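Local coordinates for CDA peptide synthetase I (Streptomyces coelicolor, PDB 4JN5), which belongs to the nonribosomal peptide synthetases and is represented here by its condensation domain, a member of the CoA-dependent acyltransferase superfamily, at residues L313-A318 / E334-L339. Residues are numbered along the deposited sequence; the frame is centred on the assembly and turned at random.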
loop_
_atom_site.group_PDB
_atom_site.type_symbol
_atom_site.label_atom_id
_atom_site.label_comp_id
_atom_site.label_asym_id
_atom_site.label_seq_id
_atom_site.Cartn_x
_atom_site.Cartn_y
_atom_site.Cartn_z
ATOM N N LEU A 313 -11.940 -5.054 -2.887
ATOM C CA LEU A 313 -13.323 -5.493 -3.020
ATOM C C LEU A 313 -14.175 -4.961 -1.871
ATOM O O LEU A 313 -13.699 -4.846 -0.743
ATOM C CB LEU A 313 -13.395 -7.018 -3.095
ATOM C CG LEU A 313 -12.720 -7.620 -4.330
ATOM C CD1 LEU A 313 -12.670 -9.139 -4.247
ATOM C CD2 LEU A 313 -13.430 -7.168 -5.599
ATOM N N PRO A 314 -15.439 -4.626 -2.164
ATOM C CA PRO A 314 -16.355 -4.011 -1.196
ATOM C C PRO A 314 -17.017 -5.006 -0.243
ATOM O O PRO A 314 -17.373 -6.115 -0.643
ATOM C CB PRO A 314 -17.415 -3.370 -2.093
ATOM C CG PRO A 314 -17.444 -4.238 -3.300
ATOM C CD PRO A 314 -16.032 -4.709 -3.510
ATOM N N LEU A 315 -17.176 -4.592 1.011
ATOM C CA LEU A 315 -17.910 -5.368 2.003
ATOM C C LEU A 315 -19.233 -4.688 2.328
ATOM O O LEU A 315 -19.251 -3.593 2.891
ATOM C CB LEU A 315 -17.096 -5.509 3.291
ATOM C CG LEU A 315 -15.978 -6.547 3.354
ATOM C CD1 LEU A 315 -15.157 -6.352 4.618
ATOM C CD2 LEU A 315 -16.546 -7.955 3.294
ATOM N N ARG A 316 -20.340 -5.331 1.970
ATOM C CA ARG A 316 -21.655 -4.840 2.363
ATOM C C ARG A 316 -21.970 -5.302 3.777
ATOM O O ARG A 316 -22.236 -6.482 4.011
ATOM C CB ARG A 316 -22.739 -5.325 1.401
ATOM C CG ARG A 316 -22.762 -4.601 0.070
ATOM C CD ARG A 316 -24.041 -4.907 -0.693
ATOM N NE ARG A 316 -25.229 -4.513 0.060
ATOM C CZ ARG A 316 -26.476 -4.715 -0.353
ATOM N NH1 ARG A 316 -26.703 -5.309 -1.515
ATOM N NH2 ARG A 316 -27.496 -4.322 0.398
ATOM N N LEU A 317 -21.939 -4.366 4.718
ATOM C CA LEU A 317 -22.146 -4.688 6.120
ATOM C C LEU A 317 -23.427 -4.069 6.665
ATOM O O LEU A 317 -23.536 -2.850 6.782
ATOM C CB LEU A 317 -20.945 -4.224 6.945
ATOM C CG LEU A 317 -19.595 -4.770 6.477
ATOM C CD1 LEU A 317 -18.458 -4.133 7.256
ATOM C CD2 LEU A 317 -19.561 -6.286 6.602
ATOM N N ALA A 318 -24.396 -4.916 6.995
ATOM C CA ALA A 318 -25.626 -4.457 7.626
ATOM C C ALA A 318 -25.384 -4.259 9.117
ATOM O O ALA A 318 -24.898 -5.162 9.797
ATOM C CB ALA A 318 -26.749 -5.456 7.396
ATOM N N GLU A 334 -18.356 -12.900 8.193
ATOM C CA GLU A 334 -19.266 -13.599 7.300
ATOM C C GLU A 334 -19.187 -13.007 5.898
ATOM O O GLU A 334 -19.135 -13.735 4.906
ATOM C CB GLU A 334 -20.700 -13.534 7.834
ATOM C CG GLU A 334 -20.886 -14.222 9.178
ATOM C CD GLU A 334 -22.262 -13.990 9.771
ATOM O OE1 GLU A 334 -23.055 -13.239 9.166
ATOM O OE2 GLU A 334 -22.550 -14.558 10.846
ATOM N N ALA A 335 -19.171 -11.680 5.823
ATOM C CA ALA A 335 -19.068 -10.989 4.544
ATOM C C ALA A 335 -17.712 -11.255 3.900
ATOM O O ALA A 335 -17.617 -11.439 2.685
ATOM C CB ALA A 335 -19.292 -9.498 4.730
ATOM N N MET A 336 -16.667 -11.274 4.722
ATOM C CA MET A 336 -15.319 -11.580 4.248
ATOM C C MET A 336 -15.245 -12.992 3.683
ATOM O O MET A 336 -14.528 -13.246 2.715
ATOM C CB MET A 336 -14.297 -11.408 5.374
ATOM C CG MET A 336 -13.902 -9.967 5.642
ATOM S SD MET A 336 -13.025 -9.227 4.249
ATOM C CE MET A 336 -11.546 -10.236 4.201
ATOM N N SER A 337 -15.986 -13.908 4.297
ATOM C CA SER A 337 -16.029 -15.290 3.838
ATOM C C SER A 337 -16.459 -15.342 2.376
ATOM O O SER A 337 -15.830 -16.012 1.555
ATOM C CB SER A 337 -16.986 -16.110 4.707
ATOM O OG SER A 337 -17.054 -17.455 4.270
ATOM N N GLY A 338 -17.528 -14.621 2.055
ATOM C CA GLY A 338 -18.021 -14.555 0.692
ATOM C C GLY A 338 -17.103 -13.774 -0.229
ATOM O O GLY A 338 -17.042 -14.043 -1.427
ATOM N N LEU A 339 -16.387 -12.803 0.331
ATOM C CA LEU A 339 -15.483 -11.964 -0.451
ATOM C C LEU A 339 -14.231 -12.736 -0.856
ATOM O O LEU A 339 -13.850 -12.752 -2.028
ATOM C CB LEU A 339 -15.104 -10.705 0.337
ATOM C CG LEU A 339 -14.217 -9.650 -0.336
ATOM C CD1 LEU A 339 -14.358 -8.307 0.367
ATOM C CD2 LEU A 339 -12.756 -10.079 -0.385
#
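Helix 325-340 packs on one face of the two-stranded antiparallel sheet of strands 287-294 and 311-318 in the condensation domain, and Leu313, Leu315 and Leu317 meet the helix through Ala335, Met336 and Leu339. The segment axes approach to 8.3 Å at 149°, so segment 334-339 runs back roughly antiparallel to 313-318. Backbone hydrogen bonds tie Leu313, Leu315 and Leu317 to Val292, Val290 and Val288 of the partner strand. Leu315 touches all three helical residues. Its CD2 sits 3.5 Å from Ala335 CB and also reaches Leu339 CD1, while its CD1 lies 3.6 Å from Met336 SD, the two side chains crossing at about a right angle. Two successive bends, at chi2 and chi3, fold the methionine chain, and both its CG and its SD border the leucine methyls. Leu317 CD2 touches Ala335 CB at 3.7 Å, so one small methyl is shared by two leucines. Leu339 extends with CG anti to its backbone N (chi1 -177°), which brings CD1 to 3.8 Å from Leu313 CB; its CD2 faces Leu313 CD1 at 4.0 Å. Trp217 of helix 208-220 touches both Leu313 and Leu339. Arg316 turns its guanidinium from the helix, and NH1 forms a salt bridge with Asp223 and a hydrogen bond to Leu220 O. No hydrogen bond joins the two segments; with 297 Å² buried, their adhesion rests on the fit of methyl and thioether surfaces.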